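Local coordinates for dual specificity phosphatase 28 (Homo sapiens, PDB 5Y15), which dephosphorylates a synthetic aryl phosphate in vitro but acts only very weakly on phosphotyrosine, probably because bulky side chains obstruct access to its active site, at residues A54-E58 and P77-A81; V66-V72 and G118-S124; P90-D94 and R128-A132; L100-E104 and Q170-Y174; C107-E111 and A137-H142. The protein carries 2 engineered substitutions. All blocks are in the same frame, centred on the assembly; numbering follows the deposited sequence.

Interaction 1: residues A54-E58 and P77-A81; sequences AAGAE and PGPQA. Engineered in segment 77-81: Gln80 (natural residue Arg).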
# COMPACT_ATOMS: atom_id res chain seq x y z
N ALA A 54 -17.17 -1.20 6.58
CA ALA A 54 -16.46 -2.31 5.95
C ALA A 54 -15.27 -2.79 6.77
O ALA A 54 -15.10 -3.99 6.99
CB ALA A 54 -15.99 -1.91 4.55
N ALA A 55 -14.44 -1.86 7.25
CA ALA A 55 -13.24 -2.28 7.97
C ALA A 55 -13.58 -2.96 9.29
O ALA A 55 -12.75 -3.71 9.82
CB ALA A 55 -12.31 -1.09 8.21
N GLY A 56 -14.80 -2.74 9.80
CA GLY A 56 -15.33 -3.33 11.01
C GLY A 56 -16.11 -4.62 10.80
O GLY A 56 -16.76 -5.09 11.74
N ALA A 57 -16.11 -5.17 9.60
CA ALA A 57 -16.70 -6.49 9.32
C ALA A 57 -15.63 -7.56 9.17
O ALA A 57 -15.59 -8.26 8.15
CB ALA A 57 -17.60 -6.42 8.09
N GLU A 58 -14.75 -7.70 10.17
CA GLU A 58 -13.57 -8.57 10.11
C GLU A 58 -13.81 -9.98 9.57
O GLU A 58 -12.95 -10.53 8.88
CB GLU A 58 -12.93 -8.68 11.50
CG GLU A 58 -12.26 -7.40 12.01
CD GLU A 58 -13.22 -6.37 12.60
OE1 GLU A 58 -12.80 -5.57 13.47
OE2 GLU A 58 -14.41 -6.40 12.20
N PRO A 77 -10.46 5.09 10.54
CA PRO A 77 -9.62 4.07 11.17
C PRO A 77 -9.43 2.87 10.25
O PRO A 77 -10.35 2.42 9.58
CB PRO A 77 -10.41 3.71 12.44
CG PRO A 77 -11.83 4.02 12.07
CD PRO A 77 -11.73 5.28 11.26
N GLY A 78 -8.22 2.32 10.30
CA GLY A 78 -7.84 1.19 9.49
C GLY A 78 -8.63 -0.05 9.86
O GLY A 78 -9.38 -0.08 10.84
N PRO A 79 -8.47 -1.11 9.06
CA PRO A 79 -9.23 -2.32 9.35
C PRO A 79 -8.86 -2.85 10.72
O PRO A 79 -7.70 -3.20 10.99
CB PRO A 79 -8.81 -3.28 8.23
CG PRO A 79 -7.42 -2.85 7.90
CD PRO A 79 -7.48 -1.33 8.00
N GLN A 80 -9.83 -2.84 11.63
CA GLN A 80 -9.59 -3.48 12.91
C GLN A 80 -9.28 -4.96 12.74
O GLN A 80 -8.96 -5.63 13.73
CB GLN A 80 -10.80 -3.23 13.83
CG GLN A 80 -11.05 -1.73 14.16
CD GLN A 80 -12.49 -1.27 13.92
OE1 GLN A 80 -13.04 -1.44 12.83
NE2 GLN A 80 -13.12 -0.67 14.95
N ALA A 81 -9.36 -5.48 11.50
CA ALA A 81 -8.94 -6.84 11.18
C ALA A 81 -7.42 -6.98 11.32
O ALA A 81 -6.67 -6.19 10.73
CB ALA A 81 -9.36 -7.22 9.76
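Ala55 and Pro79 make the apolar heart of this loop-to-loop contact. The methyl of Ala55 points at the proline and rests 3.5 Å from Pro79 CA, with Pro79 CB 4.1 Å from Ala55 CB, so the alanine meets the backbone side of the ring more than its far edge. A second apolar patch lies where Glu58 lays the aliphatic part of its chain on Ala81: Glu58 CG is 3.5 Å from Ala81 CA and 3.7 Å from Ala81 CB. The bend of the glutamate at chi2 (81°) brings its carboxylate to Gln80, an engineered residue that replaces arginine.

Polar ends rest on carbon: Gln80 OE1 comes to 3.5 Å from Gly56 CA, and Glu58 OE1 lies beside Gln80 CB. No direct hydrogen bond crosses between the loops; close packing carries the contact. Ala57 N donates to Ala54 O, and Ala57 is the N-cap residue of helix 58-63. The contact joins the entrance to that helix with the loop between strands 66-71 and 85-88; Ala55 and Pro79 both lean on Tyr123 of strand 119-123, just before the active-site position Ser124, whose side chain is about 10 Å from that of Ala55.

Interaction 2: residues V66-V72 and G118-S124; sequences VTLCVNV and GACLVYS. Engineered in segment 118-124: Ser124 (natural residue Cys).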
# COMPACT_ATOMS: atom_id res chain seq x y z
N VAL A 66 -9.80 -11.26 1.92
CA VAL A 66 -9.20 -9.95 1.71
C VAL A 66 -7.85 -9.94 2.39
O VAL A 66 -7.72 -10.24 3.58
CB VAL A 66 -10.12 -8.85 2.24
CG1 VAL A 66 -9.38 -7.52 2.33
CG2 VAL A 66 -11.33 -8.70 1.32
N THR A 67 -6.81 -9.63 1.62
CA THR A 67 -5.46 -9.57 2.13
C THR A 67 -4.90 -8.16 2.09
O THR A 67 -3.76 -7.96 2.53
CB THR A 67 -4.55 -10.51 1.33
OG1 THR A 67 -4.58 -10.11 -0.03
CG2 THR A 67 -5.05 -11.95 1.41
N LEU A 68 -5.66 -7.20 1.57
CA LEU A 68 -5.20 -5.81 1.57
C LEU A 68 -6.41 -4.91 1.70
O LEU A 68 -7.37 -5.07 0.94
CB LEU A 68 -4.45 -5.47 0.27
CG LEU A 68 -4.08 -4.01 0.05
CD1 LEU A 68 -2.93 -3.62 0.96
CD2 LEU A 68 -3.74 -3.70 -1.41
N CYS A 69 -6.38 -4.00 2.67
CA CYS A 69 -7.39 -2.96 2.83
C CYS A 69 -6.82 -1.64 2.34
O CYS A 69 -5.74 -1.23 2.79
CB CYS A 69 -7.83 -2.82 4.30
SG CYS A 69 -8.61 -4.31 4.93
N VAL A 70 -7.55 -0.96 1.47
CA VAL A 70 -7.14 0.34 0.97
C VAL A 70 -8.07 1.35 1.61
O VAL A 70 -9.24 1.44 1.24
CB VAL A 70 -7.19 0.43 -0.56
CG1 VAL A 70 -6.69 1.82 -1.03
CG2 VAL A 70 -6.37 -0.70 -1.22
N ASN A 71 -7.52 2.12 2.55
CA ASN A 71 -8.27 3.10 3.34
C ASN A 71 -8.05 4.43 2.64
O ASN A 71 -6.99 5.03 2.76
CB ASN A 71 -7.74 3.09 4.77
CG ASN A 71 -8.47 4.06 5.73
OD1 ASN A 71 -9.25 4.93 5.34
ND2 ASN A 71 -8.18 3.90 7.01
N VAL A 72 -9.04 4.87 1.86
CA VAL A 72 -8.90 6.13 1.10
C VAL A 72 -9.49 7.23 1.96
O VAL A 72 -10.63 7.69 1.78
CB VAL A 72 -9.56 6.03 -0.28
CG1 VAL A 72 -9.01 7.13 -1.21
CG2 VAL A 72 -9.37 4.62 -0.89
N GLY A 118 -5.07 -13.18 -3.17
CA GLY A 118 -5.95 -12.58 -2.21
C GLY A 118 -6.93 -11.64 -2.87
O GLY A 118 -7.14 -11.67 -4.09
N ALA A 119 -7.52 -10.78 -2.05
CA ALA A 119 -8.52 -9.83 -2.52
C ALA A 119 -8.28 -8.50 -1.84
O ALA A 119 -7.67 -8.43 -0.77
CB ALA A 119 -9.94 -10.33 -2.22
N CYS A 120 -8.79 -7.44 -2.44
CA CYS A 120 -8.62 -6.11 -1.88
C CYS A 120 -9.97 -5.59 -1.45
O CYS A 120 -10.99 -5.83 -2.11
CB CYS A 120 -8.05 -5.10 -2.88
SG CYS A 120 -6.50 -5.56 -3.62
N LEU A 121 -9.95 -4.83 -0.36
CA LEU A 121 -11.10 -4.06 0.07
C LEU A 121 -10.67 -2.60 -0.05
O LEU A 121 -9.65 -2.21 0.53
CB LEU A 121 -11.50 -4.40 1.51
CG LEU A 121 -12.28 -3.27 2.16
CD1 LEU A 121 -13.68 -3.21 1.55
CD2 LEU A 121 -12.30 -3.34 3.70
N VAL A 122 -11.39 -1.84 -0.85
CA VAL A 122 -11.19 -0.40 -0.98
C VAL A 122 -12.35 0.24 -0.24
O VAL A 122 -13.51 -0.05 -0.54
CB VAL A 122 -11.19 0.05 -2.45
CG1 VAL A 122 -10.98 1.53 -2.57
CG2 VAL A 122 -10.12 -0.69 -3.27
N TYR A 123 -12.05 1.11 0.72
CA TYR A 123 -13.15 1.71 1.46
C TYR A 123 -12.89 3.17 1.78
O TYR A 123 -11.75 3.62 1.91
CB TYR A 123 -13.46 0.93 2.73
CG TYR A 123 -12.47 1.07 3.85
CD1 TYR A 123 -11.34 0.27 3.91
CD2 TYR A 123 -12.69 1.98 4.89
CE1 TYR A 123 -10.43 0.39 4.94
CE2 TYR A 123 -11.80 2.09 5.94
CZ TYR A 123 -10.67 1.29 5.96
OH TYR A 123 -9.77 1.40 7.00
N SER A 124 -13.99 3.91 1.91
CA SER A 124 -13.97 5.29 2.32
C SER A 124 -15.10 5.44 3.32
O SER A 124 -15.81 4.47 3.62
CB SER A 124 -14.10 6.26 1.13
OG SER A 124 -15.33 6.06 0.45
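Leu68, Val70 and, just beyond the strand, Val72 interlock with Leu121 and Tyr123 of the parallel neighbour through a regular ladder. Leu121 N donates to Leu68 O (2.9 Å), Leu121 O accepts from Val70 N, Tyr123 N reaches Val70 O, and Val72 N closes the series on Tyr123 O (3.0 Å). At the start a beta bulge shifts the register by one residue: Ala119 O receives Thr67 N at 2.8 Å and, weakly, Leu68 N.

Side chains follow the ladder on both faces. Leu68 CD2 touches Cys120 SG at 4.0 Å, and Val70 lies beside Val122. On the other face Cys69 SG meets Leu121 CD2, while the Tyr123 ring turns back across the strand (chi1 73°) so that Asn71 CA sits over its face, 4.1 Å from the centroid. Tyr123 OH is held by Pro77 O, and Asn71 is fixed by Ser73, Gln76 and Glu86.

Beyond Tyr123 comes Ser124, engineered from the cysteine inferred to form the phosphocysteine intermediate; its hydroxyl pairs with Ser131. These two central strands of the phosphatase sheet are flanked by strands 47-50 and 85-88, with helices 100-115 and 130-142 packed on the valine face.

Interaction 3: residues P90-D94 and R128-A132; sequences PVFDD and RSRSA. With PO4 (phosphate ion), chain C.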
# COMPACT_ATOMS: atom_id res chain seq x y z
N PRO A 90 -4.13 9.18 1.78
CA PRO A 90 -4.63 10.29 2.60
C PRO A 90 -5.24 11.43 1.81
O PRO A 90 -4.52 12.34 1.39
CB PRO A 90 -3.38 10.76 3.35
CG PRO A 90 -2.22 10.26 2.60
CD PRO A 90 -2.69 9.27 1.54
N VAL A 91 -6.54 11.38 1.58
CA VAL A 91 -7.25 12.47 0.93
C VAL A 91 -8.58 12.64 1.61
O VAL A 91 -9.18 11.68 2.10
CB VAL A 91 -7.46 12.26 -0.61
CG1 VAL A 91 -6.16 12.30 -1.37
CG2 VAL A 91 -8.20 10.93 -0.89
N PHE A 92 -9.03 13.89 1.68
CA PHE A 92 -10.41 14.13 2.05
C PHE A 92 -11.27 13.95 0.81
O PHE A 92 -10.80 14.01 -0.32
CB PHE A 92 -10.64 15.56 2.59
CG PHE A 92 -10.06 15.83 3.97
CD1 PHE A 92 -10.47 15.10 5.07
CD2 PHE A 92 -9.15 16.85 4.15
CE1 PHE A 92 -9.95 15.37 6.34
CE2 PHE A 92 -8.62 17.14 5.42
CZ PHE A 92 -9.02 16.39 6.51
N ASP A 93 -12.57 13.77 1.03
CA ASP A 93 -13.47 13.68 -0.11
C ASP A 93 -13.74 15.10 -0.59
O ASP A 93 -14.78 15.71 -0.32
CB ASP A 93 -14.75 12.95 0.27
CG ASP A 93 -15.70 12.80 -0.90
OD1 ASP A 93 -15.32 13.21 -2.01
OD2 ASP A 93 -16.83 12.30 -0.69
N ASP A 94 -12.75 15.65 -1.29
CA ASP A 94 -12.82 17.04 -1.66
C ASP A 94 -12.28 17.20 -3.06
O ASP A 94 -11.22 16.64 -3.40
CB ASP A 94 -12.02 17.88 -0.64
CG ASP A 94 -12.08 19.37 -0.90
OD1 ASP A 94 -11.74 19.83 -2.01
OD2 ASP A 94 -12.50 20.10 0.02
N ARG A 128 -18.74 5.95 -1.38
CA ARG A 128 -19.39 6.59 -2.51
C ARG A 128 -18.45 7.37 -3.42
O ARG A 128 -18.63 7.33 -4.64
CB ARG A 128 -20.51 7.50 -1.99
CG ARG A 128 -20.94 8.62 -2.90
CD ARG A 128 -22.03 9.44 -2.23
NE ARG A 128 -21.54 10.57 -1.44
CZ ARG A 128 -21.76 10.73 -0.14
NH1 ARG A 128 -22.49 9.84 0.53
NH2 ARG A 128 -21.27 11.79 0.50
N SER A 129 -17.41 8.02 -2.89
CA SER A 129 -16.55 8.86 -3.71
C SER A 129 -15.12 8.34 -3.78
O SER A 129 -14.68 7.82 -4.81
CB SER A 129 -16.58 10.29 -3.17
OG SER A 129 -15.91 11.19 -4.03
N ARG A 130 -14.36 8.52 -2.70
CA ARG A 130 -12.94 8.15 -2.71
C ARG A 130 -12.72 6.69 -3.10
O ARG A 130 -11.88 6.38 -3.96
CB ARG A 130 -12.32 8.46 -1.35
CG ARG A 130 -12.04 9.95 -1.19
CD ARG A 130 -11.69 10.34 0.26
NE ARG A 130 -12.76 9.97 1.19
CZ ARG A 130 -12.77 10.26 2.49
NH1 ARG A 130 -11.76 10.94 3.05
NH2 ARG A 130 -13.80 9.86 3.22
N SER A 131 -13.43 5.78 -2.43
CA SER A 131 -13.25 4.36 -2.69
C SER A 131 -13.78 3.97 -4.06
O SER A 131 -13.22 3.08 -4.71
CB SER A 131 -13.93 3.56 -1.59
OG SER A 131 -15.31 3.90 -1.57
N ALA A 132 -14.81 4.66 -4.54
CA ALA A 132 -15.33 4.36 -5.87
C ALA A 132 -14.34 4.81 -6.93
O ALA A 132 -14.16 4.12 -7.95
CB ALA A 132 -16.68 5.05 -6.08
P PO4 C . -16.58 8.98 0.52
O1 PO4 C . -16.92 7.62 -0.06
O2 PO4 C . -17.67 9.99 0.22
O3 PO4 C . -15.34 9.48 -0.16
O4 PO4 C . -16.42 8.73 2.01
O HOH W 1 -19.10 12.91 -2.18
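Arg130, at the start of helix 130-142, and Asp93, in the loop after strand 85-88, converge on one phosphate ion, and the closest approach is between two oxygens, Asp93 OD2 and PO4 O2, at 2.6 Å. The ion occupies the P-loop of the protein-tyrosine phosphatase fold, the anion-binding turn that begins at the nucleophile position and links strand 119-123 to helix 130-142. It probably came from the crystallisation liquor, yet it lies where a substrate phosphate would be expected.

Backbone amides supply much of the grip: Arg128 N and Ser129 N both donate to PO4 O1, and Arg130 N reaches PO4 O3 at 2.9 Å, with Asn126 N adding a further bond. The Arg130 side chain folds back at chi3 (-58°), which brings NE to PO4 O3 and NH2 to PO4 O4, so its guanidinium meets the ion edge-on. Its remaining arm is used as well. Arg130 NH1 donates to Val91 O at 2.8 Å, close to the guanidinium plane and on a carbonyl lone pair, fixing the rotation of the group, while Asp93 CB covers one face. Val91 CG2 packs against the aliphatic part at Arg130 CD (3.7 Å).

Asp93 is the centre of an inverse gamma turn, and its placement is consistent with the general-acid loop of related phosphatases. A water donates to Asp93 OD2 and accepts, weakly, from Arg128 NE. Asn164 ND2 donates to Asp93 OD1, which also accepts from Ser129 OG at 2.9 Å, the hydroxyl meeting that oxygen from above the carboxylate plane.

Interaction 4: residues L100-E104 and Q170-Y174; sequences LAHLE and QLQKY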
# COMPACT_ATOMS: atom_id res chain seq x y z
N LEU A 100 -5.25 11.65 -7.95
CA LEU A 100 -4.53 11.12 -9.10
C LEU A 100 -3.08 10.75 -8.76
O LEU A 100 -2.59 9.69 -9.17
CB LEU A 100 -4.58 12.15 -10.23
CG LEU A 100 -3.95 11.84 -11.59
CD1 LEU A 100 -4.54 10.60 -12.18
CD2 LEU A 100 -4.21 12.99 -12.54
N ALA A 101 -2.41 11.57 -7.94
CA ALA A 101 -1.00 11.32 -7.64
C ALA A 101 -0.79 9.98 -6.95
O ALA A 101 0.29 9.39 -7.06
CB ALA A 101 -0.44 12.44 -6.78
N HIS A 102 -1.79 9.50 -6.23
CA HIS A 102 -1.70 8.25 -5.50
C HIS A 102 -2.17 7.03 -6.32
O HIS A 102 -2.06 5.90 -5.83
CB HIS A 102 -2.55 8.32 -4.23
CG HIS A 102 -2.13 9.37 -3.24
ND1 HIS A 102 -1.04 9.23 -2.41
CD2 HIS A 102 -2.70 10.55 -2.90
CE1 HIS A 102 -0.94 10.29 -1.62
NE2 HIS A 102 -1.94 11.11 -1.90
N LEU A 103 -2.78 7.24 -7.49
CA LEU A 103 -3.47 6.15 -8.20
C LEU A 103 -2.51 5.03 -8.62
O LEU A 103 -2.70 3.86 -8.25
CB LEU A 103 -4.23 6.68 -9.41
CG LEU A 103 -5.48 7.50 -9.03
CD1 LEU A 103 -6.25 8.01 -10.23
CD2 LEU A 103 -6.40 6.66 -8.15
N GLU A 104 -1.50 5.36 -9.41
CA GLU A 104 -0.57 4.34 -9.89
C GLU A 104 0.04 3.53 -8.75
O GLU A 104 -0.04 2.29 -8.79
CB GLU A 104 0.49 5.02 -10.78
CG GLU A 104 1.27 4.09 -11.69
CD GLU A 104 0.40 3.17 -12.47
OE1 GLU A 104 -0.60 3.64 -13.05
OE2 GLU A 104 0.70 1.96 -12.48
N GLN A 170 -9.97 13.91 -12.49
CA GLN A 170 -8.71 13.20 -12.42
C GLN A 170 -8.80 11.81 -13.05
O GLN A 170 -7.82 11.35 -13.65
CB GLN A 170 -8.28 13.14 -10.96
CG GLN A 170 -7.88 14.53 -10.42
CD GLN A 170 -7.97 14.56 -8.92
OE1 GLN A 170 -7.40 13.70 -8.24
NE2 GLN A 170 -8.68 15.56 -8.39
N LEU A 171 -9.97 11.15 -12.99
CA LEU A 171 -10.14 9.87 -13.67
C LEU A 171 -10.10 10.03 -15.18
O LEU A 171 -9.54 9.19 -15.90
CB LEU A 171 -11.46 9.24 -13.24
CG LEU A 171 -11.41 8.66 -11.83
CD1 LEU A 171 -12.81 8.35 -11.31
CD2 LEU A 171 -10.54 7.42 -11.77
N GLN A 172 -10.69 11.11 -15.70
CA GLN A 172 -10.64 11.36 -17.13
C GLN A 172 -9.21 11.57 -17.59
O GLN A 172 -8.78 11.01 -18.61
CB GLN A 172 -11.48 12.60 -17.45
CG GLN A 172 -12.99 12.36 -17.47
CD GLN A 172 -13.77 13.62 -17.80
OE1 GLN A 172 -13.28 14.74 -17.60
NE2 GLN A 172 -15.00 13.45 -18.26
N LYS A 173 -8.43 12.33 -16.81
CA LYS A 173 -7.03 12.54 -17.15
C LYS A 173 -6.23 11.25 -17.03
O LYS A 173 -5.33 10.99 -17.84
CB LYS A 173 -6.45 13.63 -16.25
CG LYS A 173 -4.98 13.98 -16.51
CD LYS A 173 -4.76 14.38 -17.99
CE LYS A 173 -4.08 15.74 -18.14
NZ LYS A 173 -2.99 15.95 -17.12
N TYR A 174 -6.54 10.43 -16.03
CA TYR A 174 -5.86 9.15 -15.87
C TYR A 174 -6.13 8.25 -17.06
O TYR A 174 -5.23 7.54 -17.52
CB TYR A 174 -6.34 8.49 -14.59
CG TYR A 174 -5.54 7.30 -14.11
CD1 TYR A 174 -4.19 7.41 -13.82
CD2 TYR A 174 -6.16 6.08 -13.87
CE1 TYR A 174 -3.47 6.33 -13.32
CE2 TYR A 174 -5.45 5.00 -13.37
CZ TYR A 174 -4.10 5.13 -13.12
OH TYR A 174 -3.40 4.05 -12.62
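Tyr174 packs against both Leu100 and Leu103, whose CD1 atoms lie on the same side of the ring plane, and this is where the two helices meet closely. Leu103 CD1 stands over the ring face, 4.1 Å from the centroid and 13° off the normal, in a CH-pi contact. Leu100 CD1 comes in obliquely, reaching Tyr174 CD1 at 3.6 Å. With its CG anti to the backbone N (chi1 -168°), the tyrosine sends its ring across the gap between the axes.

Near the N-terminal end of helix 100-115 the contact is also well held: Leu100 N donates to Gln170 OE1 at 3.0 Å, in the carbonyl plane. The same oxygen accepts from Leu99 N, and NE2 reaches Glu97 O, so the amide is committed to backbone groups of residues 97-100. The outer side is looser. Lys173 leaves after a single touch, its CG 4.2 Å from Leu100 CD2, and the rest of its chain leads off toward solvent.

At the far end of the ring Tyr174 OH donates to Glu104 OE1 (2.9 Å) from above the carboxylate plane. Glu104 OE2 forms a salt bridge with Arg141, so one acid group links three helices, and its negative charge would be expected to be stabilised.

Interaction 5: residues C107-E111 and A137-H142; sequences CAAME and AYLMRH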
# COMPACT_ATOMS: atom_id res chain seq x y z
N CYS A 107 -2.93 1.35 -7.10
CA CYS A 107 -3.34 0.29 -8.01
C CYS A 107 -2.31 -0.83 -8.10
O CYS A 107 -2.67 -2.00 -8.22
CB CYS A 107 -3.60 0.86 -9.40
SG CYS A 107 -5.08 1.89 -9.43
N ALA A 108 -1.02 -0.49 -8.05
CA ALA A 108 -0.03 -1.56 -8.11
C ALA A 108 -0.03 -2.40 -6.84
O ALA A 108 0.14 -3.62 -6.90
CB ALA A 108 1.37 -1.01 -8.38
N ALA A 109 -0.22 -1.78 -5.68
CA ALA A 109 -0.33 -2.59 -4.47
C ALA A 109 -1.55 -3.50 -4.54
O ALA A 109 -1.49 -4.67 -4.12
CB ALA A 109 -0.41 -1.69 -3.22
N MET A 110 -2.66 -2.97 -5.04
CA MET A 110 -3.87 -3.78 -5.16
C MET A 110 -3.63 -4.97 -6.10
O MET A 110 -3.98 -6.12 -5.77
CB MET A 110 -5.04 -2.91 -5.63
CG MET A 110 -5.51 -1.86 -4.58
SD MET A 110 -6.60 -0.65 -5.37
CE MET A 110 -7.99 -1.73 -5.71
N GLU A 111 -3.01 -4.70 -7.26
CA GLU A 111 -2.76 -5.77 -8.23
C GLU A 111 -1.84 -6.83 -7.65
O GLU A 111 -2.08 -8.02 -7.83
CB GLU A 111 -2.16 -5.19 -9.52
CG GLU A 111 -1.76 -6.24 -10.54
CD GLU A 111 -2.97 -6.93 -11.20
OE1 GLU A 111 -4.13 -6.61 -10.86
OE2 GLU A 111 -2.75 -7.79 -12.08
N ALA A 137 -10.25 3.42 -11.02
CA ALA A 137 -8.89 3.51 -11.54
C ALA A 137 -8.22 2.14 -11.57
O ALA A 137 -7.42 1.84 -12.47
CB ALA A 137 -8.09 4.53 -10.72
N TYR A 138 -8.49 1.31 -10.57
CA TYR A 138 -7.88 -0.01 -10.57
C TYR A 138 -8.37 -0.83 -11.76
O TYR A 138 -7.58 -1.50 -12.43
CB TYR A 138 -8.16 -0.75 -9.25
CG TYR A 138 -7.70 -2.19 -9.32
CD1 TYR A 138 -6.36 -2.52 -9.13
CD2 TYR A 138 -8.58 -3.21 -9.66
CE1 TYR A 138 -5.93 -3.83 -9.22
CE2 TYR A 138 -8.15 -4.53 -9.77
CZ TYR A 138 -6.83 -4.83 -9.56
OH TYR A 138 -6.40 -6.13 -9.66
N LEU A 139 -9.67 -0.77 -12.03
CA LEU A 139 -10.20 -1.53 -13.16
C LEU A 139 -9.63 -1.02 -14.48
O LEU A 139 -9.36 -1.81 -15.40
CB LEU A 139 -11.72 -1.47 -13.17
CG LEU A 139 -12.34 -2.17 -11.96
CD1 LEU A 139 -13.84 -1.97 -12.01
CD2 LEU A 139 -11.98 -3.65 -11.99
N MET A 140 -9.41 0.29 -14.60
CA MET A 140 -8.83 0.81 -15.83
C MET A 140 -7.38 0.39 -15.99
O MET A 140 -6.95 0.03 -17.09
CB MET A 140 -8.89 2.34 -15.84
CG MET A 140 -10.17 2.94 -16.36
SD MET A 140 -10.02 4.74 -16.22
CE MET A 140 -10.33 4.88 -14.56
N ARG A 141 -6.61 0.46 -14.91
CA ARG A 141 -5.16 0.30 -14.97
C ARG A 141 -4.73 -1.16 -15.09
O ARG A 141 -3.75 -1.46 -15.77
CB ARG A 141 -4.52 0.97 -13.76
CG ARG A 141 -3.04 0.70 -13.56
CD ARG A 141 -2.20 1.22 -14.73
NE ARG A 141 -0.78 1.01 -14.50
CZ ARG A 141 -0.11 -0.08 -14.91
NH1 ARG A 141 -0.74 -1.04 -15.57
NH2 ARG A 141 1.18 -0.20 -14.64
N HIS A 142 -5.43 -2.09 -14.41
CA HIS A 142 -4.98 -3.48 -14.37
C HIS A 142 -5.96 -4.50 -14.91
O HIS A 142 -5.61 -5.68 -15.01
CB HIS A 142 -4.57 -3.86 -12.94
CG HIS A 142 -3.30 -3.21 -12.49
ND1 HIS A 142 -3.26 -2.26 -11.50
CD2 HIS A 142 -2.03 -3.36 -12.92
CE1 HIS A 142 -2.01 -1.86 -11.32
NE2 HIS A 142 -1.24 -2.52 -12.18
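Cys107 is the knob of this helix pair, seated in a hollow formed by Ala137, Tyr138, Arg141 and His142. Its sulfur goes deepest, with Cys107 SG 3.6 Å from Tyr138 CA, while Cys107 CB lies against the imidazole at 3.7 Å from His142 CE1. The helices cross steeply, at 75° with axes 9.9 Å apart, so the fit is local.

Two rings make the opposing bumps. Tyr138 pushes into the space between Cys107, Met110 and Glu111. The methyl of Met110 approaches the ring root obliquely, Met110 CE to Tyr138 CG being 3.7 Å, and its sulfur completes a Met-aromatic contact. Cys107 O lies near the ring plane at the edge. His142 is enclosed from two sides: Glu111 CB sits over the centre of one face, 3.6 Å from the centroid, and Arg141 CG lies against the opposite face.

Glu111 bends at chi2 (71°), which brings its carboxylate back nearly parallel to the imidazole, 7° apart, and places OE1 where Tyr138 OH donates to it at 2.6 Å. Arg115 holds OE2 in a salt bridge. The contact joins the middle of helix 100-115 to the end of helix 130-142; Met110 also reaches strand 119-123, Ala137 and Arg141 meet Tyr174 of helix 165-179, and Ala109 packs on Ala109 of the second subunit.

Overall arrangement
From the N terminus, interaction 1 closes a short loop between residues 54-58 and 77-81, setting the entrance of helix 58-63 beside the loop after strand 66-71. Interaction 2 opens inside that loop and crosses it, pairing residues 66-72 with 118-124 in the central sheet. Interaction 3 crosses interaction 2 in turn, bringing the loop after strand 85-88 to the phosphate site. Interaction 4 spans the longest interval, from helix 100-115 to helix 165-179, and interaction 5 nests inside it; the two share the Glu104-Arg141 salt bridge. Interactions 2 and 5 meet at Met110, joining sheet to helices, whereas interactions 1 and 4, with centres about 26 Å apart, lie on opposite sides of the chain's centre.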